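Mitotic checkpoint control protein kinase BUB1 (Drosophila melanogaster, PDB 6JKK) acts at the kinetochore in the mitotic checkpoint through a protein kinase domain, the part crystallised here, which probably binds ATP and phosphorylates protein substrates. Local coordinates at residues A[177-182]-A[208-214]; A[231-235]-A[247-251]; A[157-161]-A[320-324]; A[290-294]-A[313-317]; A[39-43]-A[85-89]. One frame throughout, in Å; residues are numbered along the deposited sequence.

Contact 1: residues A[177-182]-A[208-214]; sequences GIIHAD and FGVSIDM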
# COMPACT_ATOMS: atom_id res chain seq x y z
N GLY A 177 -3.90 -13.70 -4.04
CA GLY A 177 -2.60 -14.21 -4.43
C GLY A 177 -1.61 -13.14 -4.85
O GLY A 177 -0.68 -13.39 -5.63
N ILE A 178 -1.79 -11.93 -4.33
CA ILE A 178 -0.90 -10.82 -4.65
C ILE A 178 -0.15 -10.34 -3.41
O ILE A 178 -0.76 -10.13 -2.35
CB ILE A 178 -1.68 -9.64 -5.28
CG1 ILE A 178 -2.44 -10.11 -6.53
CG2 ILE A 178 -0.74 -8.47 -5.61
CD1 ILE A 178 -1.58 -10.15 -7.79
N ILE A 179 1.17 -10.18 -3.53
CA ILE A 179 1.98 -9.57 -2.49
C ILE A 179 2.33 -8.16 -2.96
O ILE A 179 2.90 -7.99 -4.03
CB ILE A 179 3.27 -10.38 -2.22
CG1 ILE A 179 2.90 -11.81 -1.80
CG2 ILE A 179 4.11 -9.72 -1.13
CD1 ILE A 179 4.05 -12.80 -1.87
N HIS A 180 1.95 -7.15 -2.18
CA HIS A 180 2.21 -5.77 -2.58
C HIS A 180 3.72 -5.52 -2.67
O HIS A 180 4.20 -4.90 -3.63
CB HIS A 180 1.57 -4.78 -1.60
CG HIS A 180 1.81 -3.34 -1.95
ND1 HIS A 180 3.00 -2.70 -1.67
CD2 HIS A 180 1.03 -2.44 -2.58
CE1 HIS A 180 2.94 -1.46 -2.11
NE2 HIS A 180 1.75 -1.27 -2.66
N ALA A 181 4.44 -6.00 -1.66
CA ALA A 181 5.90 -6.04 -1.62
C ALA A 181 6.61 -4.71 -1.33
O ALA A 181 7.84 -4.67 -1.23
CB ALA A 181 6.48 -6.72 -2.89
N ASP A 182 5.86 -3.63 -1.17
CA ASP A 182 6.46 -2.36 -0.75
C ASP A 182 5.49 -1.61 0.16
O ASP A 182 5.27 -0.41 -0.00
CB ASP A 182 6.82 -1.51 -1.98
CG ASP A 182 7.78 -0.36 -1.65
OD1 ASP A 182 8.51 -0.44 -0.64
OD2 ASP A 182 7.81 0.62 -2.42
N PHE A 208 1.63 -0.45 -7.04
CA PHE A 208 1.88 -1.88 -7.21
C PHE A 208 3.03 -2.15 -8.17
O PHE A 208 3.07 -3.18 -8.83
CB PHE A 208 0.60 -2.56 -7.70
CG PHE A 208 -0.55 -2.42 -6.75
CD1 PHE A 208 -0.63 -3.24 -5.62
CD2 PHE A 208 -1.53 -1.46 -6.95
CE1 PHE A 208 -1.68 -3.11 -4.72
CE2 PHE A 208 -2.59 -1.32 -6.06
CZ PHE A 208 -2.66 -2.14 -4.95
N GLY A 209 3.98 -1.21 -8.21
CA GLY A 209 5.07 -1.25 -9.17
C GLY A 209 6.03 -2.42 -9.06
O GLY A 209 6.66 -2.81 -10.04
N VAL A 210 6.15 -2.99 -7.86
CA VAL A 210 7.01 -4.15 -7.66
C VAL A 210 6.26 -5.31 -7.01
O VAL A 210 6.86 -6.15 -6.33
CB VAL A 210 8.27 -3.80 -6.82
CG1 VAL A 210 9.14 -2.82 -7.57
CG2 VAL A 210 7.90 -3.24 -5.44
N SER A 211 4.95 -5.36 -7.21
CA SER A 211 4.13 -6.39 -6.57
C SER A 211 4.43 -7.77 -7.15
O SER A 211 5.04 -7.89 -8.22
CB SER A 211 2.64 -6.06 -6.68
OG SER A 211 2.34 -4.89 -5.94
N ILE A 212 4.03 -8.81 -6.42
CA ILE A 212 4.29 -10.19 -6.83
C ILE A 212 2.99 -10.94 -7.04
O ILE A 212 2.12 -10.93 -6.16
CB ILE A 212 5.12 -10.91 -5.76
CG1 ILE A 212 6.45 -10.20 -5.52
CG2 ILE A 212 5.34 -12.38 -6.13
CD1 ILE A 212 7.19 -10.69 -4.30
N ASP A 213 2.83 -11.59 -8.19
CA ASP A 213 1.65 -12.41 -8.44
C ASP A 213 1.97 -13.88 -8.21
O ASP A 213 2.64 -14.51 -9.03
CB ASP A 213 1.10 -12.19 -9.86
CG ASP A 213 -0.19 -12.95 -10.12
OD1 ASP A 213 -0.72 -13.60 -9.18
OD2 ASP A 213 -0.68 -12.91 -11.27
N MET A 214 1.48 -14.42 -7.10
CA MET A 214 1.76 -15.81 -6.73
C MET A 214 1.08 -16.81 -7.67
O MET A 214 1.49 -17.98 -7.73
CB MET A 214 1.34 -16.07 -5.28
CG MET A 214 2.12 -15.26 -4.26
SD MET A 214 3.88 -15.62 -4.29
CE MET A 214 3.90 -17.25 -3.56
O HOH W 1 4.67 -2.39 -5.21
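Ile179 and Ile212 form the hydrogen-bonded pair of a two-stranded antiparallel ladder that joins the kinase catalytic loop, whose HRD motif reads His180-Ala181-Asp182 here, to the chain running on from Phe208 and Gly209 of the DFG motif. The ladder is the tight part. Ile179 N lies 2.9 Å from Ile212 O and Ile212 N 2.8 Å from Ile179 O, while Met214 N reaches Gly177 O at 2.8 Å. Ile179 and Ile212 point to one face, and Ile179 CD1 adds a contact of 3.7 Å to Met214 SD. Beyond the strands, the imidazole edge of His180 turns to the Phe208 ring in an offset edge-to-face pair, His180 CD2 to Phe208 CE1 3.5 Å with planes at 63°. CG of His180 lies anti to the backbone N (chi1 179°), which swings the ring to Phe208, and NE2 bonds to Ile206 O.

The solvent side is looser: CG2 of exposed Val210 comes no nearer than 4.0 Å to Asp182 CB, and a water links His180 O to Val210 N. Phe208 packs on helix 92-104, consistent with an assembled regulatory spine; Ile178 and His180 rest on Leu173 of helix 156-175, and Ala181 on Leu247 of helix 246-261.

Contact 2: residues A[231-235]-A[247-251]; sequences LFKCI and LDLYG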
# COMPACT_ATOMS: atom_id res chain seq x y z
N LEU A 231 16.68 -1.57 6.92
CA LEU A 231 15.37 -1.08 7.35
C LEU A 231 14.23 -1.85 6.68
O LEU A 231 13.17 -2.06 7.27
CB LEU A 231 15.22 0.42 7.11
CG LEU A 231 13.81 1.00 7.37
CD1 LEU A 231 13.40 0.80 8.83
CD2 LEU A 231 13.70 2.46 6.99
N PHE A 232 14.45 -2.26 5.43
CA PHE A 232 13.40 -2.93 4.66
C PHE A 232 13.54 -4.45 4.66
O PHE A 232 12.76 -5.15 4.01
CB PHE A 232 13.31 -2.36 3.24
CG PHE A 232 12.77 -0.96 3.19
CD1 PHE A 232 13.60 0.11 2.93
CD2 PHE A 232 11.42 -0.73 3.42
CE1 PHE A 232 13.10 1.40 2.89
CE2 PHE A 232 10.91 0.56 3.39
CZ PHE A 232 11.76 1.63 3.13
N LYS A 233 14.54 -4.95 5.37
CA LYS A 233 14.69 -6.39 5.56
C LYS A 233 13.57 -6.92 6.45
O LYS A 233 13.49 -6.55 7.63
CB LYS A 233 16.02 -6.71 6.26
CG LYS A 233 17.22 -6.94 5.36
CD LYS A 233 18.35 -7.51 6.21
CE LYS A 233 19.60 -7.81 5.41
NZ LYS A 233 20.69 -8.25 6.33
N CYS A 234 12.71 -7.79 5.91
CA CYS A 234 11.75 -8.49 6.77
C CYS A 234 12.52 -9.53 7.61
O CYS A 234 13.72 -9.72 7.42
CB CYS A 234 10.60 -9.13 5.97
SG CYS A 234 11.02 -10.55 4.91
N ILE A 235 11.82 -10.17 8.54
CA ILE A 235 12.49 -11.05 9.50
C ILE A 235 13.19 -12.24 8.83
O ILE A 235 14.29 -12.64 9.22
CB ILE A 235 11.50 -11.54 10.58
CG1 ILE A 235 10.93 -10.34 11.34
CG2 ILE A 235 12.17 -12.50 11.55
CD1 ILE A 235 12.01 -9.43 11.87
N LEU A 247 6.48 -10.66 3.90
CA LEU A 247 7.06 -9.37 3.51
C LEU A 247 6.06 -8.23 3.69
O LEU A 247 6.41 -7.14 4.15
CB LEU A 247 7.56 -9.41 2.06
CG LEU A 247 8.30 -8.17 1.55
CD1 LEU A 247 9.55 -7.91 2.38
CD2 LEU A 247 8.66 -8.28 0.08
N ASP A 248 4.81 -8.49 3.31
CA ASP A 248 3.74 -7.51 3.47
C ASP A 248 3.37 -7.33 4.94
O ASP A 248 3.10 -6.22 5.39
CB ASP A 248 2.51 -7.94 2.68
CG ASP A 248 2.56 -7.51 1.25
OD1 ASP A 248 3.56 -6.87 0.85
OD2 ASP A 248 1.59 -7.80 0.51
N LEU A 249 3.36 -8.44 5.68
CA LEU A 249 2.95 -8.42 7.08
C LEU A 249 4.00 -7.65 7.90
O LEU A 249 3.67 -6.97 8.87
CB LEU A 249 2.73 -9.84 7.61
CG LEU A 249 1.70 -10.65 6.81
CD1 LEU A 249 1.42 -11.99 7.45
CD2 LEU A 249 0.41 -9.87 6.64
N TYR A 250 5.25 -7.75 7.48
CA TYR A 250 6.32 -6.94 8.06
C TYR A 250 6.05 -5.46 7.76
O TYR A 250 6.14 -4.62 8.65
CB TYR A 250 7.67 -7.37 7.50
CG TYR A 250 8.85 -6.53 7.97
CD1 TYR A 250 9.50 -6.83 9.15
CD2 TYR A 250 9.30 -5.46 7.21
CE1 TYR A 250 10.57 -6.07 9.58
CE2 TYR A 250 10.37 -4.69 7.63
CZ TYR A 250 11.00 -5.00 8.81
OH TYR A 250 12.06 -4.24 9.23
N GLY A 251 5.71 -5.16 6.50
CA GLY A 251 5.41 -3.80 6.10
C GLY A 251 4.25 -3.21 6.88
O GLY A 251 4.28 -2.03 7.27
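Cys234 sits over one face of the Tyr250 phenol, backbone first: its CA stands 3.7 Å from the ring centroid and only 11° off the ring normal, a CH-pi contact over the middle of the face. The same face continues under the carbonyl carbon of Lys233, which is displaced toward the rim. Cys234 CB reaches back over the root of the ring, 3.7 Å from Tyr250 CG. From there SG sits between its own backbone N and carbonyl carbon (chi1 70°), a placement that brings it alongside Leu247 CD1 at 3.9 Å. Ile235 takes a lighter part, its CD1 lying 4.3 Å from Tyr250 CE1.

Tyr250 projects from its helix with CG anti to the backbone N (chi1 176°), and this carries the hydroxyl across to the loop carbonyls. Leu231 O approaches at the ring edge, in plane, 3.1 Å from Tyr250 OH, which may donate its proton there; Lys233 O is also close, at 3.2 Å. Arg238 bonds weakly to both Tyr250 OH and Lys233 O. With an alanine in place of Tyr250, the backbone at Cys234 would probably lose its supporting surface, and the Leu231 carbonyl would be left without the hydroxyl.

The loop 231-235 lies where the activation segment of a kinase ends, running into the short helix 235-238. Tyr250 thus seats it on helix 246-261, near the start of that helix, while its ring also packs on Val267 of strand 267-269 and Leu299 of helix 288-299.

Contact 3: residues A[157-161]-A[320-324]; sequences YVVMH and ALAEK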
# COMPACT_ATOMS: atom_id res chain seq x y z
N TYR A 157 -6.40 5.01 19.66
CA TYR A 157 -7.63 4.38 19.17
C TYR A 157 -7.90 4.69 17.70
O TYR A 157 -8.40 3.83 16.97
CB TYR A 157 -8.81 4.72 20.09
CG TYR A 157 -8.72 3.96 21.39
CD1 TYR A 157 -7.92 4.42 22.43
CD2 TYR A 157 -9.41 2.78 21.57
CE1 TYR A 157 -7.83 3.72 23.62
CE2 TYR A 157 -9.33 2.07 22.75
CZ TYR A 157 -8.53 2.54 23.77
OH TYR A 157 -8.45 1.83 24.95
N VAL A 158 -7.53 5.89 17.26
CA VAL A 158 -7.56 6.18 15.83
C VAL A 158 -6.61 5.23 15.09
O VAL A 158 -6.95 4.71 14.01
CB VAL A 158 -7.21 7.66 15.52
CG1 VAL A 158 -7.07 7.88 14.03
CG2 VAL A 158 -8.28 8.57 16.07
N VAL A 159 -5.45 4.96 15.67
CA VAL A 159 -4.51 4.03 15.05
C VAL A 159 -5.10 2.61 15.01
O VAL A 159 -4.94 1.90 14.01
CB VAL A 159 -3.12 4.03 15.74
CG1 VAL A 159 -2.18 3.03 15.06
CG2 VAL A 159 -2.50 5.44 15.70
N MET A 160 -5.79 2.20 16.07
CA MET A 160 -6.43 0.88 16.06
C MET A 160 -7.43 0.78 14.92
O MET A 160 -7.53 -0.26 14.25
CB MET A 160 -7.18 0.63 17.37
CG MET A 160 -6.31 0.60 18.59
SD MET A 160 -7.36 0.13 19.96
CE MET A 160 -6.34 0.73 21.31
N HIS A 161 -8.19 1.85 14.70
CA HIS A 161 -9.22 1.87 13.65
C HIS A 161 -8.58 1.75 12.27
O HIS A 161 -9.03 0.96 11.42
CB HIS A 161 -10.04 3.16 13.74
CG HIS A 161 -11.36 3.10 13.02
ND1 HIS A 161 -11.46 3.06 11.65
CD2 HIS A 161 -12.63 3.10 13.50
CE1 HIS A 161 -12.73 3.02 11.31
NE2 HIS A 161 -13.46 3.05 12.41
N ALA A 320 -11.01 -3.96 21.56
CA ALA A 320 -10.43 -2.84 22.29
C ALA A 320 -11.21 -1.56 21.98
O ALA A 320 -11.47 -0.76 22.88
CB ALA A 320 -8.95 -2.68 21.94
N LEU A 321 -11.54 -1.37 20.71
CA LEU A 321 -12.34 -0.23 20.28
C LEU A 321 -13.70 -0.23 20.98
O LEU A 321 -14.22 0.83 21.36
CB LEU A 321 -12.51 -0.23 18.76
CG LEU A 321 -11.26 0.18 17.96
CD1 LEU A 321 -11.35 -0.30 16.52
CD2 LEU A 321 -11.07 1.69 17.99
N ALA A 322 -14.26 -1.42 21.17
CA ALA A 322 -15.56 -1.56 21.81
C ALA A 322 -15.58 -1.19 23.30
O ALA A 322 -16.64 -0.87 23.84
CB ALA A 322 -16.10 -2.97 21.60
N GLU A 323 -14.43 -1.26 23.96
CA GLU A 323 -14.36 -0.95 25.40
C GLU A 323 -14.55 0.54 25.67
O GLU A 323 -14.89 0.94 26.78
CB GLU A 323 -13.02 -1.40 26.00
CG GLU A 323 -12.76 -2.90 25.98
CD GLU A 323 -13.58 -3.68 26.99
OE1 GLU A 323 -14.27 -3.05 27.83
OE2 GLU A 323 -13.54 -4.92 26.93
N LYS A 324 -14.34 1.36 24.65
CA LYS A 324 -14.39 2.81 24.83
C LYS A 324 -15.11 3.51 23.69
O LYS A 324 -14.56 4.42 23.08
CB LYS A 324 -12.97 3.37 24.97
CG LYS A 324 -12.28 2.97 26.26
CD LYS A 324 -10.92 3.64 26.36
CE LYS A 324 -10.23 3.25 27.66
NZ LYS A 324 -8.75 3.31 27.51
O HOH W 2 -9.69 -0.37 24.99
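Tyr157 and Leu321 meet where helix 156-175 packs against the end of helix 310-322, in the helical C-lobe of the protein kinase fold. The apolar contacts centre on Leu321. Its CD2 sits 4.1 Å from both Tyr157 CD2 and Met160 CB, and the leucine slides past the tyrosine ring in the opposite direction, meeting it at the edge. Met160 runs on extended beyond CG (chi2 -175°, chi3 -160°), which carries SD to within 3.8 Å of Ala320 CB and lays CE over the centre of the Tyr157 ring, 3.5 Å above its plane. Val328 of helix 325-339 packs on both Tyr157 and Leu321.

The polar contacts gather at the phenol hydroxyl. Lys324, at the N-cap position before helix 325-339, crosses the tyrosine at about a right angle and gives a hydrogen bond from NZ to Tyr157 OH, at 3.0 Å. Its aliphatic chain comes along too, with CD 3.7 Å from Tyr157 CZ. A water in the plane of the Tyr157 ring, at its edge, lies close to OH and donates to Ala320 O at 2.8 Å.

Contact 4: residues A[290-294]-A[313-317]; sequences MWENI and LRTQL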
# COMPACT_ATOMS: atom_id res chain seq x y z
N MET A 290 -2.37 -6.21 23.71
CA MET A 290 -2.95 -6.30 22.37
C MET A 290 -1.94 -5.94 21.29
O MET A 290 -1.76 -6.70 20.33
CB MET A 290 -4.18 -5.39 22.24
CG MET A 290 -4.76 -5.39 20.84
SD MET A 290 -5.88 -4.01 20.55
CE MET A 290 -4.71 -2.66 20.40
N TRP A 291 -1.28 -4.79 21.44
CA TRP A 291 -0.30 -4.35 20.45
C TRP A 291 0.86 -5.34 20.37
O TRP A 291 1.33 -5.66 19.28
CB TRP A 291 0.22 -2.95 20.76
CG TRP A 291 -0.75 -1.85 20.44
CD1 TRP A 291 -1.35 -0.99 21.33
CD2 TRP A 291 -1.27 -1.51 19.15
NE1 TRP A 291 -2.19 -0.14 20.66
CE2 TRP A 291 -2.16 -0.43 19.32
CE3 TRP A 291 -1.06 -2.01 17.86
CZ2 TRP A 291 -2.84 0.16 18.26
CZ3 TRP A 291 -1.74 -1.42 16.80
CH2 TRP A 291 -2.62 -0.35 17.00
N GLU A 292 1.30 -5.82 21.53
CA GLU A 292 2.38 -6.81 21.54
C GLU A 292 1.97 -8.11 20.84
O GLU A 292 2.77 -8.69 20.10
CB GLU A 292 2.90 -7.05 22.97
CG GLU A 292 3.68 -5.85 23.52
CD GLU A 292 4.24 -6.08 24.91
OE1 GLU A 292 3.81 -7.05 25.58
OE2 GLU A 292 5.11 -5.29 25.34
N ASN A 293 0.72 -8.54 21.04
CA ASN A 293 0.16 -9.67 20.29
C ASN A 293 0.24 -9.43 18.78
O ASN A 293 0.74 -10.27 18.03
CB ASN A 293 -1.30 -9.92 20.67
CG ASN A 293 -1.46 -10.76 21.93
OD1 ASN A 293 -0.49 -11.30 22.47
ND2 ASN A 293 -2.70 -10.87 22.41
N ILE A 294 -0.28 -8.28 18.35
CA ILE A 294 -0.31 -7.93 16.94
C ILE A 294 1.08 -7.90 16.32
O ILE A 294 1.32 -8.51 15.27
CB ILE A 294 -1.03 -6.58 16.71
CG1 ILE A 294 -2.49 -6.67 17.16
CG2 ILE A 294 -0.95 -6.16 15.24
CD1 ILE A 294 -3.18 -5.32 17.28
N LEU A 313 -6.75 -10.83 14.28
CA LEU A 313 -6.12 -9.59 14.73
C LEU A 313 -7.11 -8.43 14.65
O LEU A 313 -7.14 -7.57 15.54
CB LEU A 313 -4.86 -9.29 13.90
CG LEU A 313 -3.72 -10.29 14.08
CD1 LEU A 313 -2.51 -9.88 13.26
CD2 LEU A 313 -3.36 -10.43 15.54
N ARG A 314 -7.93 -8.41 13.60
CA ARG A 314 -8.95 -7.38 13.47
C ARG A 314 -9.94 -7.51 14.63
O ARG A 314 -10.35 -6.51 15.21
CB ARG A 314 -9.68 -7.48 12.13
CG ARG A 314 -8.84 -7.07 10.93
CD ARG A 314 -9.69 -7.00 9.65
NE ARG A 314 -10.62 -5.87 9.66
CZ ARG A 314 -11.95 -5.98 9.71
NH1 ARG A 314 -12.53 -7.18 9.72
NH2 ARG A 314 -12.71 -4.89 9.73
N THR A 315 -10.28 -8.74 14.99
CA THR A 315 -11.17 -8.98 16.14
C THR A 315 -10.59 -8.40 17.42
O THR A 315 -11.31 -7.80 18.23
CB THR A 315 -11.47 -10.48 16.30
OG1 THR A 315 -12.20 -10.93 15.15
CG2 THR A 315 -12.30 -10.74 17.57
N GLN A 316 -9.28 -8.57 17.62
CA GLN A 316 -8.64 -8.05 18.82
C GLN A 316 -8.77 -6.53 18.89
O GLN A 316 -9.09 -5.98 19.95
CB GLN A 316 -7.17 -8.47 18.88
CG GLN A 316 -6.96 -9.98 19.08
CD GLN A 316 -5.54 -10.31 19.49
OE1 GLN A 316 -5.00 -9.71 20.43
NE2 GLN A 316 -4.93 -11.27 18.80
N LEU A 317 -8.54 -5.87 17.76
CA LEU A 317 -8.66 -4.42 17.67
C LEU A 317 -10.10 -3.94 17.89
O LEU A 317 -10.32 -2.95 18.59
CB LEU A 317 -8.13 -3.93 16.32
CG LEU A 317 -6.62 -4.06 16.12
CD1 LEU A 317 -6.27 -4.01 14.63
CD2 LEU A 317 -5.89 -2.96 16.88
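Asn293 ND2 gives a hydrogen bond to Gln316 OE1, 3.2 Å long and nearly straight at 164°, spanning the outer edge of two helices that run almost antiparallel. The acceptor lies in the amide plane of Asn293, whereas the donor is tilted from the carbonyl plane of Gln316; the two amides stand 76° apart, so one comes across the other. At its other end Asn293 OD1 receives NH2 of Arg296, which fixes which way round the amide is turned.

Inward of this pair the contact is apolar and gathers on one methyl. Leu317 CD2 is met by Ile294 CD1 at 3.6 Å and by Met290 CE at 3.7 Å, and it also lies over a face of the Trp291 ring, 4.2 Å from CH2. Met290 extends with CG anti to the backbone N and then bends at its last torsion, which folds CE back over the rim of the Trp291 ring. One turn away, Leu313 CD2 packs against Ile294 CG1 at 4.2 Å. Trp291 NE1 is bonded to Glu156, and its ring packs on Met160 of helix 156-175.

The axes of 290-294 and 313-317 approach to 10.5 Å, their directions 167° apart. The contact within this C-lobe helix pair is thus mainly apolar packing of methyls and a thioether, while a single hydrogen bond between neutral side-chain amides, partly exposed, sets a directional link along its rim.

Contact 5: residues A[39-43]-A[85-89]; sequences HVKRL and KQERP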
# COMPACT_ATOMS: atom_id res chain seq x y z
N HIS A 39 6.22 7.98 -28.54
CA HIS A 39 7.00 8.73 -27.56
C HIS A 39 6.11 9.44 -26.55
O HIS A 39 5.24 10.23 -26.93
CB HIS A 39 7.90 9.75 -28.26
CG HIS A 39 8.75 10.55 -27.32
ND1 HIS A 39 9.83 10.01 -26.64
CD2 HIS A 39 8.67 11.85 -26.93
CE1 HIS A 39 10.38 10.95 -25.89
NE2 HIS A 39 9.70 12.07 -26.04
N VAL A 40 6.34 9.17 -25.27
CA VAL A 40 5.62 9.84 -24.19
C VAL A 40 6.47 11.01 -23.72
O VAL A 40 7.63 10.83 -23.36
CB VAL A 40 5.38 8.88 -23.01
CG1 VAL A 40 4.94 9.64 -21.78
CG2 VAL A 40 4.34 7.83 -23.38
N LYS A 41 5.89 12.21 -23.73
CA LYS A 41 6.60 13.41 -23.28
C LYS A 41 6.81 13.38 -21.77
O LYS A 41 6.01 12.79 -21.03
CB LYS A 41 5.83 14.69 -23.64
CG LYS A 41 5.62 14.92 -25.14
CD LYS A 41 4.68 16.10 -25.37
CE LYS A 41 4.44 16.32 -26.86
NZ LYS A 41 4.10 15.04 -27.54
N ARG A 42 7.88 14.01 -21.32
CA ARG A 42 8.11 14.21 -19.89
C ARG A 42 6.98 15.07 -19.34
O ARG A 42 6.62 16.08 -19.94
CB ARG A 42 9.48 14.88 -19.69
CG ARG A 42 10.01 14.84 -18.27
CD ARG A 42 11.47 15.30 -18.22
NE ARG A 42 12.38 14.26 -18.70
CZ ARG A 42 13.19 13.56 -17.90
NH1 ARG A 42 13.19 13.78 -16.60
NH2 ARG A 42 13.99 12.63 -18.41
N LEU A 43 6.39 14.66 -18.23
CA LEU A 43 5.32 15.44 -17.62
C LEU A 43 5.87 16.80 -17.19
O LEU A 43 6.99 16.89 -16.70
CB LEU A 43 4.74 14.71 -16.40
CG LEU A 43 3.89 13.47 -16.66
CD1 LEU A 43 3.56 12.75 -15.35
CD2 LEU A 43 2.62 13.83 -17.39
N LYS A 85 1.33 9.31 -12.86
CA LYS A 85 2.61 8.70 -12.51
C LYS A 85 3.37 8.31 -13.76
O LYS A 85 2.91 7.47 -14.55
CB LYS A 85 2.40 7.47 -11.63
CG LYS A 85 3.69 6.77 -11.24
CD LYS A 85 3.39 5.52 -10.42
CE LYS A 85 4.66 4.80 -10.00
NZ LYS A 85 4.34 3.71 -9.04
N GLN A 86 4.54 8.92 -13.93
CA GLN A 86 5.39 8.66 -15.08
C GLN A 86 6.59 7.83 -14.65
O GLN A 86 7.20 8.10 -13.61
CB GLN A 86 5.86 9.97 -15.69
CG GLN A 86 6.73 9.79 -16.93
CD GLN A 86 6.78 11.03 -17.79
OE1 GLN A 86 7.19 12.10 -17.34
NE2 GLN A 86 6.35 10.90 -19.04
N GLU A 87 6.94 6.82 -15.44
CA GLU A 87 8.13 6.04 -15.13
C GLU A 87 8.91 5.63 -16.37
O GLU A 87 8.32 5.30 -17.40
CB GLU A 87 7.76 4.80 -14.29
CG GLU A 87 8.96 3.96 -13.88
CD GLU A 87 8.60 2.84 -12.93
OE1 GLU A 87 7.48 2.85 -12.37
OE2 GLU A 87 9.45 1.94 -12.74
N ARG A 88 10.24 5.66 -16.24
CA ARG A 88 11.16 5.17 -17.26
C ARG A 88 12.07 4.11 -16.63
O ARG A 88 12.58 4.31 -15.52
CB ARG A 88 12.01 6.31 -17.83
CG ARG A 88 11.20 7.42 -18.51
CD ARG A 88 12.04 8.65 -18.81
NE ARG A 88 12.77 9.07 -17.62
CZ ARG A 88 12.29 9.89 -16.69
NH1 ARG A 88 11.07 10.41 -16.82
NH2 ARG A 88 13.03 10.20 -15.64
N PRO A 89 12.24 2.96 -17.29
CA PRO A 89 11.55 2.57 -18.53
C PRO A 89 10.09 2.26 -18.23
O PRO A 89 9.68 2.24 -17.07
CB PRO A 89 12.27 1.29 -18.95
CG PRO A 89 12.76 0.71 -17.66
CD PRO A 89 13.14 1.89 -16.81
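The guanidinium groups of Arg42 and Arg88 lie on one another, centres 4.0 Å apart and planes at 30°: NH2 of Arg42 sits over the centre of the Arg88 group, and NH1 of Arg88 lies over the Arg42 group toward its rim. The stack joins a loop to the residue that follows strand 80-87 in the kinase N-lobe sheet, the strand that carries Lys85, the predicted ATP-binding lysine, whose NZ forms salt bridges with Asp207 and Glu94. Two like charges so close probably cost something, a cost that the solvent-exposed setting of Arg42 may ease.

Beside the stack, the amide of Gln86 does the main work. CG is anti to the backbone N and the chain runs on extended, which carries the amide to the backbone of 41-43, where it bridges Lys41 O and Leu43 N. NE2 donates to Lys41 O at 2.8 Å and 163°; that oxygen lies in the Gln86 amide plane, although NE2 itself stands above the Lys41 carbonyl plane. Leu43 N returns a bond to Gln86 OE1, also 2.8 Å long, at 169°. A leucine in place of Gln86 would probably leave Lys41 O and Leu43 N without their mates and set the loop free to shift.

Packing closes round the same side chain: the Val40 CG1 methyl lies 3.3 Å from Gln86 NE2, and in an apolar contact Leu43 CD1 rests 3.6 Å from Gln86 CB.

How the contacts relate
From the N terminus, contact 5 comes first, closing the loop from 39 to 89 and tying the chain ahead of strand 47-51 to the N-lobe sheet. It is complete before contact 3 opens at 157. Contact 3 then spans to 324, and within that span contacts 1, 2 and 4 follow in series without crossing. Contacts 1 and 2 touch: Asp248 on helix 246-261 takes probable hydrogen bonds from the backbone N of His180 and of Ala181, linking the catalytic loop to the C-lobe core. Contacts 3 and 4 share helix 310-322 and meet through Met160, Met290 and Trp291. Contact 5 lies about 43 Å from contact 3, centre to centre.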